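Local coordinates for protein putative glucose-6-phosphate 1-epimerase (Salmonella typhimurium, PDB 2HTA) that probably interconverts the alpha and beta anomers of glucose 6-phosphate, acting as a monomeric hexose-6-phosphate mutarotase related to the galactose mutarotases, at residues V45-P49 / Q50-S54; F156-G159 / K160-I164. All coordinates share one frame; numbering follows the deposited sequence.

Interaction 1: residues V45-P49 / Q50-S54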
loop_
_atom_site.group_PDB
_atom_site.type_symbol
_atom_site.label_atom_id
_atom_site.label_comp_id
_atom_site.label_asym_id
_atom_site.label_seq_id
_atom_site.Cartn_x
_atom_site.Cartn_y
_atom_site.Cartn_z
ATOM N N VAL A 45 -14.566 -8.337 -0.128
ATOM C CA VAL A 45 -14.842 -7.668 1.112
ATOM C C VAL A 45 -14.842 -8.703 2.256
ATOM O O VAL A 45 -15.529 -9.712 2.171
ATOM C CB VAL A 45 -16.196 -6.900 1.080
ATOM C CG1 VAL A 45 -16.465 -6.284 2.437
ATOM C CG2 VAL A 45 -16.215 -5.798 -0.047
ATOM N N VAL A 46 -14.040 -8.432 3.280
ATOM C CA VAL A 46 -13.920 -9.257 4.463
ATOM C C VAL A 46 -14.751 -8.568 5.555
ATOM O O VAL A 46 -14.447 -7.463 6.013
ATOM C CB VAL A 46 -12.428 -9.344 4.959
ATOM C CG1 VAL A 46 -12.323 -10.151 6.305
ATOM C CG2 VAL A 46 -11.509 -9.968 3.893
ATOM N N ASP A 47 -15.823 -9.221 5.988
ATOM C CA ASP A 47 -16.584 -8.660 7.085
ATOM C C ASP A 47 -16.606 -9.786 8.144
ATOM O O ASP A 47 -17.465 -10.686 8.104
ATOM C CB ASP A 47 -17.996 -8.329 6.585
ATOM C CG ASP A 47 -18.882 -7.698 7.669
ATOM O OD1 ASP A 47 -18.533 -7.710 8.871
ATOM O OD2 ASP A 47 -19.973 -7.192 7.312
ATOM N N HIS A 48 -15.604 -9.769 9.025
ATOM C CA HIS A 48 -15.366 -10.869 9.959
ATOM C C HIS A 48 -15.548 -10.274 11.350
ATOM O O HIS A 48 -15.343 -9.068 11.533
ATOM C CB HIS A 48 -13.900 -11.321 9.710
ATOM C CG HIS A 48 -13.390 -12.389 10.618
ATOM N ND1 HIS A 48 -12.939 -12.137 11.899
ATOM C CD2 HIS A 48 -13.155 -13.696 10.390
ATOM C CE1 HIS A 48 -12.475 -13.257 12.422
ATOM N NE2 HIS A 48 -12.613 -14.223 11.532
ATOM N N PRO A 49 -15.904 -11.109 12.364
ATOM C CA PRO A 49 -16.089 -10.541 13.720
ATOM C C PRO A 49 -14.891 -9.783 14.318
ATOM O O PRO A 49 -15.083 -8.859 15.137
ATOM C CB PRO A 49 -16.384 -11.786 14.557
ATOM C CG PRO A 49 -17.099 -12.678 13.610
ATOM C CD PRO A 49 -16.208 -12.544 12.361
ATOM N N GLN A 50 -13.660 -10.162 13.924
ATOM C CA GLN A 50 -12.469 -9.540 14.486
ATOM C C GLN A 50 -11.807 -8.506 13.540
ATOM O O GLN A 50 -10.826 -7.877 13.917
ATOM C CB GLN A 50 -11.430 -10.651 14.754
ATOM C CG GLN A 50 -11.908 -11.668 15.808
ATOM C CD GLN A 50 -12.045 -10.953 17.113
ATOM O OE1 GLN A 50 -11.051 -10.561 17.711
ATOM N NE2 GLN A 50 -13.255 -10.657 17.495
ATOM N N VAL A 51 -12.323 -8.362 12.321
ATOM C CA VAL A 51 -11.669 -7.456 11.346
ATOM C C VAL A 51 -12.578 -7.167 10.140
ATOM O O VAL A 51 -13.261 -8.043 9.649
ATOM C CB VAL A 51 -10.337 -8.116 10.804
ATOM C CG1 VAL A 51 -10.545 -9.587 10.261
ATOM C CG2 VAL A 51 -9.631 -7.162 9.759
ATOM N N LYS A 52 -12.517 -5.937 9.659
ATOM C CA LYS A 52 -13.156 -5.562 8.405
ATOM C C LYS A 52 -12.048 -5.113 7.458
ATOM O O LYS A 52 -11.183 -4.352 7.855
ATOM C CB LYS A 52 -14.105 -4.383 8.640
ATOM C CG LYS A 52 -15.388 -4.828 9.350
ATOM C CD LYS A 52 -16.309 -3.623 9.524
ATOM C CE LYS A 52 -17.630 -4.074 10.206
ATOM N NZ LYS A 52 -18.362 -2.940 10.852
ATOM N N ALA A 53 -12.074 -5.607 6.231
ATOM C CA ALA A 53 -11.045 -5.220 5.245
ATOM C C ALA A 53 -11.626 -5.368 3.852
ATOM O O ALA A 53 -12.622 -6.084 3.630
ATOM C CB ALA A 53 -9.812 -6.171 5.406
ATOM N N SER A 54 -11.018 -4.718 2.867
ATOM C CA SER A 54 -11.578 -4.887 1.515
ATOM C C SER A 54 -10.441 -4.712 0.528
ATOM O O SER A 54 -9.438 -4.056 0.837
ATOM C CB SER A 54 -12.686 -3.844 1.236
ATOM O OG SER A 54 -12.238 -2.497 1.443
#
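Strands 45-48 and 51-54 run antiparallel, their short axes 4.6 Å apart at 174°, with Val46 facing Ala53 and His48 facing Val51 in hydrogen-bonded pairs. Val46 N gives its hydrogen to Ala53 O at 2.8 Å, and Ala53 N returns one to Val46 O. At the turn end His48 N bonds Val51 O, whereas Val51 N reaches His48 O from well above the carbonyl plane. Residues 48-51 form a type I turn, making this a two-residue beta hairpin whose strands both lie inside a five-stranded antiparallel sheet. The Pro49 ring restrains phi to the value the first corner needs. The imidazole of His48 acts as a second brace: with CG anti to the backbone N (chi1 176°), the ring turns an edge to the turn, and ND1 accepts the Gln50 N-H at 2.9 Å, nearly straight at 166°. As ND1 accepts, NE2 can donate to Asp126 O, so both ring nitrogens are used and the ring's rotation is fixed. Pro49 CD lies above one ring face, offset toward its rim, and Val51 CG1 meets His48 CB at 3.8 Å. On the sheet face of His48 and Val51, branched Val46 sets CB 4.1 Å from the small Ala53 CB, and Val130 packs on Val46 and His48. The other face is polar near the turn, where Asp47 and Lys52 lie side by side but do not pair, Asp47 OD1 staying 5.2 Å from Lys52 NZ. Val45, Lys52 and Ser54 touch helix 14-22; apolar Val45 suits this buried place, and the Ser54 hydroxyl pairs with that of Ser64.

Interaction 2: residues F156-G159 / K160-I164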
loop_
_atom_site.group_PDB
_atom_site.type_symbol
_atom_site.label_atom_id
_atom_site.label_comp_id
_atom_site.label_asym_id
_atom_site.label_seq_id
_atom_site.Cartn_x
_atom_site.Cartn_y
_atom_site.Cartn_z
ATOM N N PHE A 156 -1.967 -11.909 1.785
ATOM C CA PHE A 156 -2.393 -11.041 2.864
ATOM C C PHE A 156 -2.852 -11.849 4.055
ATOM O O PHE A 156 -3.422 -12.917 3.867
ATOM C CB PHE A 156 -3.588 -10.219 2.424
ATOM C CG PHE A 156 -3.274 -9.301 1.291
ATOM C CD1 PHE A 156 -3.314 -9.773 -0.019
ATOM C CD2 PHE A 156 -2.861 -7.990 1.550
ATOM C CE1 PHE A 156 -2.992 -8.884 -1.112
ATOM C CE2 PHE A 156 -2.583 -7.107 0.461
ATOM C CZ PHE A 156 -2.635 -7.579 -0.833
ATOM N N LYS A 157 -2.618 -11.339 5.256
ATOM C CA LYS A 157 -3.233 -11.897 6.495
ATOM C C LYS A 157 -3.933 -10.739 7.172
ATOM O O LYS A 157 -3.276 -9.779 7.525
ATOM C CB LYS A 157 -2.132 -12.465 7.387
ATOM C CG LYS A 157 -1.418 -13.599 6.759
ATOM C CD LYS A 157 -0.656 -14.382 7.871
ATOM C CE LYS A 157 0.013 -15.620 7.321
ATOM N NZ LYS A 157 0.811 -16.250 8.414
ATOM N N VAL A 158 -5.268 -10.749 7.268
ATOM C CA VAL A 158 -5.957 -9.631 7.863
ATOM C C VAL A 158 -6.662 -10.092 9.118
ATOM O O VAL A 158 -7.427 -11.036 9.089
ATOM C CB VAL A 158 -6.939 -8.888 6.881
ATOM C CG1 VAL A 158 -6.122 -8.298 5.701
ATOM C CG2 VAL A 158 -8.002 -9.841 6.306
ATOM N N GLY A 159 -6.316 -9.468 10.211
ATOM C CA GLY A 159 -6.851 -9.830 11.503
ATOM C C GLY A 159 -6.549 -8.753 12.482
ATOM O O GLY A 159 -6.698 -7.566 12.204
ATOM N N LYS A 160 -6.118 -9.152 13.677
ATOM C CA LYS A 160 -5.610 -8.165 14.679
ATOM C C LYS A 160 -4.403 -7.368 14.133
ATOM O O LYS A 160 -4.191 -6.196 14.471
ATOM C CB LYS A 160 -5.184 -8.961 15.937
ATOM C CG LYS A 160 -4.588 -8.113 17.046
ATOM C CD LYS A 160 -4.325 -8.938 18.361
ATOM C CE LYS A 160 -3.367 -10.080 18.076
ATOM N NZ LYS A 160 -2.727 -10.747 19.301
ATOM N N THR A 161 -3.585 -8.023 13.325
ATOM C CA THR A 161 -2.558 -7.309 12.620
ATOM C C THR A 161 -2.798 -7.527 11.101
ATOM O O THR A 161 -3.702 -8.276 10.670
ATOM C CB THR A 161 -1.163 -7.830 12.948
ATOM O OG1 THR A 161 -1.033 -9.181 12.531
ATOM C CG2 THR A 161 -0.784 -7.686 14.471
ATOM N N CYS A 162 -1.974 -6.893 10.280
ATOM C CA CYS A 162 -2.160 -7.040 8.832
ATOM C C CYS A 162 -0.796 -7.379 8.245
ATOM O O CYS A 162 0.162 -6.655 8.519
ATOM C CB CYS A 162 -2.695 -5.720 8.286
ATOM S SG CYS A 162 -2.912 -5.770 6.444
ATOM N N GLU A 163 -0.686 -8.480 7.503
ATOM C CA GLU A 163 0.565 -8.845 6.853
ATOM C C GLU A 163 0.353 -8.794 5.355
ATOM O O GLU A 163 -0.698 -9.201 4.846
ATOM C CB GLU A 163 1.048 -10.216 7.246
ATOM C CG GLU A 163 1.096 -10.381 8.756
ATOM C CD GLU A 163 1.509 -11.801 9.134
ATOM O OE1 GLU A 163 2.130 -12.494 8.256
ATOM O OE2 GLU A 163 1.219 -12.201 10.289
ATOM N N ILE A 164 1.369 -8.289 4.658
ATOM C CA ILE A 164 1.326 -8.165 3.182
ATOM C C ILE A 164 2.635 -8.770 2.707
ATOM O O ILE A 164 3.676 -8.404 3.225
ATOM C CB ILE A 164 1.209 -6.696 2.760
ATOM C CG1 ILE A 164 -0.057 -6.091 3.395
ATOM C CG2 ILE A 164 1.137 -6.594 1.179
ATOM C CD1 ILE A 164 -0.059 -4.566 3.532
HETATM O O HOH W 1 2.152 -14.644 10.296
#
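Phe156 and Ile164 face each other in a non-hydrogen-bonded pair a few residues from the turn of the antiparallel beta hairpin of strands 151-158 and 162-169, part of a nine-stranded sheet of the mutarotase fold. The Phe156 side chain crosses Ile164 obliquely, CE2 lying 3.8 Å from CG2, and its ring meets Phe55 edge to face; bulky apolar residues suit this buried face. Lys157 is held by two backbone bonds, its N to Glu163 O and its O from Glu163 N. On the more exposed face, where long, charged residues are at home, Lys157 and Glu163 both carry CG anti to the carbonyl carbon (chi1 -63° for the lysine) and, extended beyond it, cross obliquely, Lys157 CD 3.4 Å from Glu163 OE1. The salt bridge from Lys157 NZ to that oxygen is long, 4.0 Å, but one water joins the pair more closely, accepting from NZ at 2.8 Å and donating to Glu163 OE2 at 2.6 Å. Val158 returns to the buried face, CG1 touching Cys162 SG at 4.2 Å. Gly159 N-H donates to Thr161 O where a CB would clash with Lys160 N, and Gly159 O accepts from Trp65 NE1.

From the N terminus, interaction 1 closes first, turning strand 41-48 back into strand 51-56; about a hundred residues later interaction 2 does the same for strands 151-158 and 162-169. The two hairpins follow in series, neither nested nor crossed, and belong to different antiparallel sheets. Their apolar faces meet between these sheets: Val51 CG1 lies 3.6 Å from Val158 O, and Ala53 CB and Val46 CG2 both approach Val158 CG2. Trp65, on the strand after the first hairpin, touches Val51 and Cys162 and so bridges the pair. Interaction 1 lies away from the annotated sites, while the Ile164 side chain is about 10 Å from those of His179 and Glu282, the inferred active-site residues.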